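Local coordinates for protein malonate decarboxylase subunit alpha (PDB 6MPR) that probably acts as the acyl-carrier-protein transferase of malonate decarboxylase, exchanging acetate for malonate on the carrier thioester, at residues F164-D167 against N171-T174; N200-D205 against D220-A225. All coordinates share one frame; numbering follows the deposited sequence.

Contact 1. Residues F164-D167 against N171-T174; sequences FMAD and NIYT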
ATOM      1  N   PHE A 164      19.204 -11.960 -11.446  1.00 12.69           N
ATOM      2  CA  PHE A 164      19.728 -13.123 -12.159  1.00 13.91           C
ATOM      3  C   PHE A 164      20.727 -12.712 -13.228  1.00 17.05           C
ATOM      4  O   PHE A 164      21.796 -13.320 -13.358  1.00 13.85           O
ATOM      5  CB  PHE A 164      18.588 -13.911 -12.809  1.00  9.78           C
ATOM      6  CG  PHE A 164      17.820 -14.767 -11.852  1.00 17.17           C
ATOM      7  CD1 PHE A 164      18.352 -15.966 -11.393  1.00 24.41           C
ATOM      8  CD2 PHE A 164      16.554 -14.389 -11.422  1.00 12.48           C
ATOM      9  CE1 PHE A 164      17.639 -16.767 -10.513  1.00 22.87           C
ATOM     10  CE2 PHE A 164      15.847 -15.179 -10.533  1.00 13.81           C
ATOM     11  CZ  PHE A 164      16.378 -16.372 -10.090  1.00 22.17           C
ATOM     12  N   MET A 165      20.386 -11.697 -14.019  1.00 11.64           N
ATOM     13  CA  MET A 165      21.163 -11.405 -15.216  1.00 14.10           C
ATOM     14  C   MET A 165      21.140  -9.909 -15.485  1.00 15.24           C
ATOM     15  O   MET A 165      20.147  -9.231 -15.205  1.00 14.65           O
ATOM     16  CB  MET A 165      20.602 -12.196 -16.411  1.00 17.51           C
ATOM     17  CG  MET A 165      21.400 -12.099 -17.677  1.00 21.18           C
ATOM     18  SD  MET A 165      20.637 -13.093 -18.985  1.00 21.32           S
ATOM     19  CE  MET A 165      21.484 -14.658 -18.742  1.00 19.31           C
ATOM     20  N   ALA A 166      22.257  -9.392 -15.985  1.00 15.03           N
ATOM     21  CA  ALA A 166      22.319  -8.027 -16.482  1.00 13.04           C
ATOM     22  C   ALA A 166      22.975  -8.028 -17.850  1.00 13.65           C
ATOM     23  O   ALA A 166      23.806  -8.888 -18.156  1.00 12.54           O
ATOM     24  CB  ALA A 166      23.105  -7.096 -15.554  1.00 10.69           C
ATOM     25  N   ASP A 167      22.593  -7.057 -18.672  1.00 13.91           N
ATOM     26  CA  ASP A 167      23.361  -6.773 -19.872  1.00 12.38           C
ATOM     27  C   ASP A 167      24.381  -5.684 -19.528  1.00 16.96           C
ATOM     28  O   ASP A 167      24.467  -5.236 -18.384  1.00 15.14           O
ATOM     29  CB  ASP A 167      22.438  -6.390 -21.026  1.00 12.62           C
ATOM     30  CG  ASP A 167      21.756  -5.039 -20.834  1.00 22.61           C
ATOM     31  OD1 ASP A 167      22.109  -4.269 -19.915  1.00 18.92           O
ATOM     32  OD2 ASP A 167      20.843  -4.748 -21.628  1.00 18.06           O
ATOM     33  N   ASN A 171      20.455  -3.068 -17.669  1.00 13.05           N
ATOM     34  CA  ASN A 171      19.144  -3.709 -17.593  1.00 12.81           C
ATOM     35  C   ASN A 171      19.244  -4.990 -16.765  1.00 10.03           C
ATOM     36  O   ASN A 171      20.167  -5.782 -16.954  1.00 12.29           O
ATOM     37  CB  ASN A 171      18.633  -4.047 -18.994  1.00 13.01           C
ATOM     38  CG  ASN A 171      18.315  -2.819 -19.822  1.00 16.01           C
ATOM     39  OD1 ASN A 171      17.416  -2.043 -19.480  1.00 15.88           O
ATOM     40  ND2 ASN A 171      19.021  -2.658 -20.943  1.00 15.42           N
ATOM     41  N   ILE A 172      18.285  -5.209 -15.856  1.00 11.01           N
ATOM     42  CA  ILE A 172      18.343  -6.335 -14.934  1.00 15.29           C
ATOM     43  C   ILE A 172      17.154  -7.251 -15.173  1.00 14.21           C
ATOM     44  O   ILE A 172      16.011  -6.795 -15.274  1.00 11.63           O
ATOM     45  CB  ILE A 172      18.360  -5.897 -13.450  1.00 11.49           C
ATOM     46  CG1 ILE A 172      19.314  -4.720 -13.216  1.00 12.63           C
ATOM     47  CG2 ILE A 172      18.772  -7.081 -12.581  1.00  9.41           C
ATOM     48  CD1 ILE A 172      20.788  -5.072 -13.387  1.00 12.04           C
ATOM     49  N   TYR A 173      17.424  -8.546 -15.209  1.00 10.16           N
ATOM     50  CA  TYR A 173      16.392  -9.571 -15.104  1.00  9.27           C
ATOM     51  C   TYR A 173      16.395 -10.103 -13.675  1.00 11.35           C
ATOM     52  O   TYR A 173      17.412 -10.638 -13.217  1.00 13.48           O
ATOM     53  CB  TYR A 173      16.643 -10.694 -16.108  1.00  9.79           C
ATOM     54  CG  TYR A 173      15.728 -11.885 -15.933  1.00  9.75           C
ATOM     55  CD1 TYR A 173      14.357 -11.741 -16.054  1.00 11.91           C
ATOM     56  CD2 TYR A 173      16.236 -13.144 -15.619  1.00 11.92           C
ATOM     57  CE1 TYR A 173      13.508 -12.826 -15.876  1.00 14.40           C
ATOM     58  CE2 TYR A 173      15.405 -14.235 -15.441  1.00 15.03           C
ATOM     59  CZ  TYR A 173      14.037 -14.067 -15.575  1.00 15.18           C
ATOM     60  OH  TYR A 173      13.193 -15.138 -15.394  1.00 15.54           O
ATOM     61  N   THR A 174      15.280  -9.911 -12.953  1.00  8.49           N
ATOM     62  CA  THR A 174      15.128 -10.446 -11.601  1.00  8.52           C
ATOM     63  C   THR A 174      14.162 -11.630 -11.510  1.00 13.52           C
ATOM     64  O   THR A 174      14.232 -12.395 -10.539  1.00 13.12           O
ATOM     65  CB  THR A 174      14.662  -9.340 -10.635  1.00  9.91           C
ATOM     66  OG1 THR A 174      13.487  -8.692 -11.148  1.00 13.08           O
ATOM     67  CG2 THR A 174      15.735  -8.287 -10.463  1.00 12.36           C
TER

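Contact 2. Residues N200-D205 against D220-A225; sequences NELVDD and DYVVVA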
ATOM      1  N   ASN A 200      23.926 -12.903 -11.236  1.00 11.25           N
ATOM      2  CA  ASN A 200      24.522 -14.228 -11.389  1.00 13.09           C
ATOM      3  C   ASN A 200      25.287 -14.349 -12.697  1.00 17.22           C
ATOM      4  O   ASN A 200      26.315 -15.036 -12.747  1.00 16.98           O
ATOM      5  CB  ASN A 200      23.454 -15.318 -11.328  1.00 11.49           C
ATOM      6  CG  ASN A 200      22.797 -15.410  -9.970  1.00 13.31           C
ATOM      7  OD1 ASN A 200      23.226 -14.756  -9.015  1.00 11.67           O
ATOM      8  ND2 ASN A 200      21.755 -16.217  -9.873  1.00 14.19           N
ATOM      9  N   GLU A 201      24.806 -13.687 -13.753  1.00 14.73           N
ATOM     10  CA  GLU A 201      25.357 -13.785 -15.101  1.00 16.60           C
ATOM     11  C   GLU A 201      25.338 -12.424 -15.784  1.00 17.80           C
ATOM     12  O   GLU A 201      24.388 -11.653 -15.631  1.00 14.58           O
ATOM     13  CB  GLU A 201      24.528 -14.732 -15.964  1.00 16.14           C
ATOM     14  CG  GLU A 201      24.768 -16.186 -15.790  1.00 34.88           C
ATOM     15  CD  GLU A 201      23.906 -16.957 -16.761  1.00 41.72           C
ATOM     16  OE1 GLU A 201      22.703 -17.122 -16.476  1.00 30.66           O
ATOM     17  OE2 GLU A 201      24.417 -17.339 -17.835  1.00 48.56           O
ATOM     18  N   LEU A 202      26.361 -12.162 -16.594  1.00 16.81           N
ATOM     19  CA  LEU A 202      26.414 -10.979 -17.443  1.00 16.15           C
ATOM     20  C   LEU A 202      26.288 -11.390 -18.905  1.00 19.73           C
ATOM     21  O   LEU A 202      26.991 -12.304 -19.352  1.00 19.51           O
ATOM     22  CB  LEU A 202      27.731 -10.223 -17.236  1.00 17.85           C
ATOM     23  CG  LEU A 202      27.948  -8.930 -18.019  1.00 17.14           C
ATOM     24  CD1 LEU A 202      27.064  -7.825 -17.474  1.00 16.50           C
ATOM     25  CD2 LEU A 202      29.419  -8.526 -17.957  1.00 22.34           C
ATOM     26  N   VAL A 203      25.402 -10.716 -19.646  1.00 19.10           N
ATOM     27  CA  VAL A 203      25.300 -10.865 -21.094  1.00 15.41           C
ATOM     28  C   VAL A 203      25.634  -9.527 -21.755  1.00 17.09           C
ATOM     29  O   VAL A 203      25.754  -8.494 -21.096  1.00 16.53           O
ATOM     30  CB  VAL A 203      23.911 -11.367 -21.542  1.00 16.34           C
ATOM     31  CG1 VAL A 203      23.608 -12.708 -20.925  1.00 20.02           C
ATOM     32  CG2 VAL A 203      22.851 -10.364 -21.186  1.00 13.65           C
ATOM     33  N   ASP A 204      25.814  -9.561 -23.081  1.00 16.36           N
ATOM     34  CA  ASP A 204      26.196  -8.342 -23.791  1.00 20.91           C
ATOM     35  C   ASP A 204      24.996  -7.458 -24.110  1.00 29.75           C
ATOM     36  O   ASP A 204      25.067  -6.236 -23.937  1.00 34.51           O
ATOM     37  CB  ASP A 204      26.946  -8.682 -25.080  1.00 20.92           C
ATOM     38  CG  ASP A 204      28.219  -9.450 -24.828  1.00 22.52           C
ATOM     39  OD1 ASP A 204      28.850  -9.215 -23.782  1.00 24.97           O
ATOM     40  OD2 ASP A 204      28.594 -10.288 -25.677  1.00 23.13           O
ATOM     41  N   ASP A 205      23.889  -8.040 -24.574  1.00 20.23           N
ATOM     42  CA  ASP A 205      22.824  -7.246 -25.163  1.00 19.62           C
ATOM     43  C   ASP A 205      21.507  -7.531 -24.469  1.00 21.20           C
ATOM     44  O   ASP A 205      21.282  -8.633 -23.970  1.00 16.63           O
ATOM     45  CB  ASP A 205      22.674  -7.517 -26.662  1.00 22.14           C
ATOM     46  CG  ASP A 205      21.684  -6.572 -27.318  1.00 31.00           C
ATOM     47  OD1 ASP A 205      22.004  -5.371 -27.454  1.00 33.10           O
ATOM     48  OD2 ASP A 205      20.579  -7.027 -27.676  1.00 25.91           O
ATOM     49  N   ASP A 220      23.145   2.171 -11.697  1.00 11.69           N
ATOM     50  CA  ASP A 220      24.433   2.797 -11.994  1.00 11.58           C
ATOM     51  C   ASP A 220      25.534   1.781 -12.283  1.00 16.36           C
ATOM     52  O   ASP A 220      26.353   2.002 -13.188  1.00 15.02           O
ATOM     53  CB  ASP A 220      24.828   3.722 -10.844  1.00 14.57           C
ATOM     54  CG  ASP A 220      23.812   4.806 -10.645  1.00 17.07           C
ATOM     55  OD1 ASP A 220      23.667   5.657 -11.557  1.00 18.55           O
ATOM     56  OD2 ASP A 220      23.109   4.766  -9.614  1.00 14.56           O
ATOM     57  N   TYR A 221      25.563   0.658 -11.564  1.00 14.03           N
ATOM     58  CA  TYR A 221      26.592  -0.347 -11.795  1.00 18.05           C
ATOM     59  C   TYR A 221      26.036  -1.745 -11.595  1.00 12.37           C
ATOM     60  O   TYR A 221      25.120  -1.957 -10.794  1.00 14.18           O
ATOM     61  CB  TYR A 221      27.784  -0.185 -10.858  1.00 10.77           C
ATOM     62  CG  TYR A 221      28.540   1.104 -11.040  1.00 12.59           C
ATOM     63  CD1 TYR A 221      29.509   1.239 -12.032  1.00 11.71           C
ATOM     64  CD2 TYR A 221      28.282   2.176 -10.213  1.00 18.43           C
ATOM     65  CE1 TYR A 221      30.210   2.448 -12.191  1.00 13.39           C
ATOM     66  CE2 TYR A 221      28.962   3.367 -10.356  1.00 18.77           C
ATOM     67  CZ  TYR A 221      29.919   3.502 -11.346  1.00 18.85           C
ATOM     68  OH  TYR A 221      30.584   4.704 -11.448  1.00 17.60           O
ATOM     69  N   VAL A 222      26.625  -2.704 -12.316  1.00 12.65           N
ATOM     70  CA  VAL A 222      26.366  -4.118 -12.080  1.00 12.23           C
ATOM     71  C   VAL A 222      27.702  -4.796 -11.790  1.00 13.03           C
ATOM     72  O   VAL A 222      28.768  -4.310 -12.173  1.00 15.80           O
ATOM     73  CB  VAL A 222      25.644  -4.811 -13.261  1.00 14.63           C
ATOM     74  CG1 VAL A 222      24.313  -4.126 -13.561  1.00 12.14           C
ATOM     75  CG2 VAL A 222      26.539  -4.853 -14.499  1.00 11.28           C
ATOM     76  N   VAL A 223      27.635  -5.921 -11.078  1.00 13.76           N
ATOM     77  CA  VAL A 223      28.812  -6.738 -10.795  1.00 13.54           C
ATOM     78  C   VAL A 223      28.377  -8.194 -10.824  1.00 12.69           C
ATOM     79  O   VAL A 223      27.320  -8.538 -10.295  1.00 13.86           O
ATOM     80  CB  VAL A 223      29.454  -6.370  -9.437  1.00 12.12           C
ATOM     81  CG1 VAL A 223      28.494  -6.658  -8.261  1.00 11.57           C
ATOM     82  CG2 VAL A 223      30.763  -7.119  -9.241  1.00 12.94           C
ATOM     83  N   VAL A 224      29.169  -9.045 -11.479  1.00 12.04           N
ATOM     84  CA  VAL A 224      28.915 -10.481 -11.462  1.00 15.93           C
ATOM     85  C   VAL A 224      29.325 -11.020 -10.096  1.00 13.74           C
ATOM     86  O   VAL A 224      30.472 -10.843  -9.665  1.00 15.56           O
ATOM     87  CB  VAL A 224      29.675 -11.187 -12.595  1.00 16.39           C
ATOM     88  CG1 VAL A 224      29.448 -12.704 -12.538  1.00 16.38           C
ATOM     89  CG2 VAL A 224      29.238 -10.645 -13.936  1.00 13.42           C
ATOM     90  N   ALA A 225      28.390 -11.667  -9.402  1.00 13.45           N
ATOM     91  CA  ALA A 225      28.683 -12.162  -8.063  1.00 11.92           C
ATOM     92  C   ALA A 225      29.690 -13.306  -8.127  1.00 15.26           C
ATOM     93  O   ALA A 225      29.804 -14.001  -9.141  1.00 18.67           O
ATOM     94  CB  ALA A 225      27.402 -12.635  -7.378  1.00 14.39           C
TER
HETATM   95  O   HOH W   1      27.645 -15.570 -10.141  1.00 25.99           O

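Contact 1. Residues F164-D167 against N171-T174
Opposite Tyr173 the first strand spends two residues, Phe164 and Met165, where regular pairing would take one: a classic beta bulge at the open end of the hairpin formed by strands 165-166 and 172-173. Tyr173 O accepts twice there: Phe164 N comes to it at 2.8 Å, and Met165 N binds the same Tyr173 O at 3.3 Å, in the carbonyl plane on a lone pair. The CB of Phe164 points toward the second strand, 3.7 Å from Tyr173 CD2, while the two rings meet obliquely with planes 34° apart. Thr174 O sits at the edge of the phenylalanine ring, near its plane, 3.2 Å from Phe164 CD2. Phe229 makes an edge-to-face pair with that same ring.

At Met165 the regular antiparallel pairing begins: Tyr173 N donates to Met165 O over 2.8 Å, closing the hydrogen-bonded pair. Met165 leaves the sheet on the same face as Tyr173, but the far end of its side chain heads away, towards Leu209. Ala166 and Ile172 form the next, non-hydrogen-bonded pair and occupy the other face, where Ala166 CB meets Ile172 CD1 at 3.8 Å. Both side chains rest on Val222 of the large parallel sheet.

Beyond this pair Asp167 N bonds to Asn171 O at 3.2 Å, and the Asp167 side chain secures the turn. Its CG stands between backbone N and carbonyl carbon (chi1 69°), which brings the carboxylate round to Asn171. OD1 takes the backbone N of Gln169 and, weakly, that of Asn171. Asn171 OD1 is held by Ala216 N, which helps to fix the amide's rotation. Although carboxylate and amide planes are turned 69° apart, Asn171 ND2 still reaches the syn side of Asp167 OD2 at 2.9 Å, with that oxygen lying close to the amide plane.

Contact 2. Residues N200-D205 against D220-A225
The backbones of 200-205 and 220-225 come nearest at Asn200 and Ala225, CA to CA 5.7 Å, and spread apart from there, the CA atoms of Leu202 and Val222 being already 8.6 Å from each other. They belong to different sheets. Strand 221-224 lies beside strand 194-199 in the eight-stranded parallel sheet, but the chain turns a corner at Asn200 and continues as strand 201-202 in the small three-stranded sheet, so this contact spans the wedge between the two.

Leu202 and Val224 carry the apolar contact. Leu202 CB packs against Val224 CG2 at 3.7 Å, and with CG anti to the backbone N (chi1 -178°) the leucine side chain extends along the second strand until CD1 comes within 4.2 Å of Val222 CG2. The two methyls of Val224 divide the work: CG2 takes Leu202, while CG1, anti to its own backbone N (chi1 178°), lies 3.9 Å from Asn200 O. Val42, on the edge strand of the parallel sheet, touches both Leu202 and Val222 and so extends the same apolar patch.

At the narrow end one water replaces direct pairing. It donates to Asn200 O at 3.0 Å and to Ala225 O at 2.9 Å, the two acceptors subtending about 123° at the water oxygen. The Asn200 side chain itself turns elsewhere, its OD1 bound to Phe229 N.

The chemistry is therefore divided between apolar contact and a single bridging water. Two carbonyl oxygens facing the same gap are both acceptors and cannot bond to each other; the water answers each by donating to it, and the methyl contacts beside it add van der Waals packing that has no direction.

Overall arrangement
Contacts 1 and 2 lie in series along the chain, with centres about 7 Å apart, and share the small three-stranded sheet. Strand 165-166 is its middle strand, between 172-173 and 201-202. Two probable hydrogen bonds stitch 164-167 to 200-205: Glu201 N to Phe164 O at 3.1 Å and Val203 N to Ala166 O at 2.8 Å. Val222 of the parallel sheet is a neighbour of both contacts; contact 1 builds the hairpin within the small sheet, and contact 2 joins that sheet to the parallel one. At the far end of 220-225, Asp220 forms salt bridges to Lys27 and to Arg342 of the second subunit.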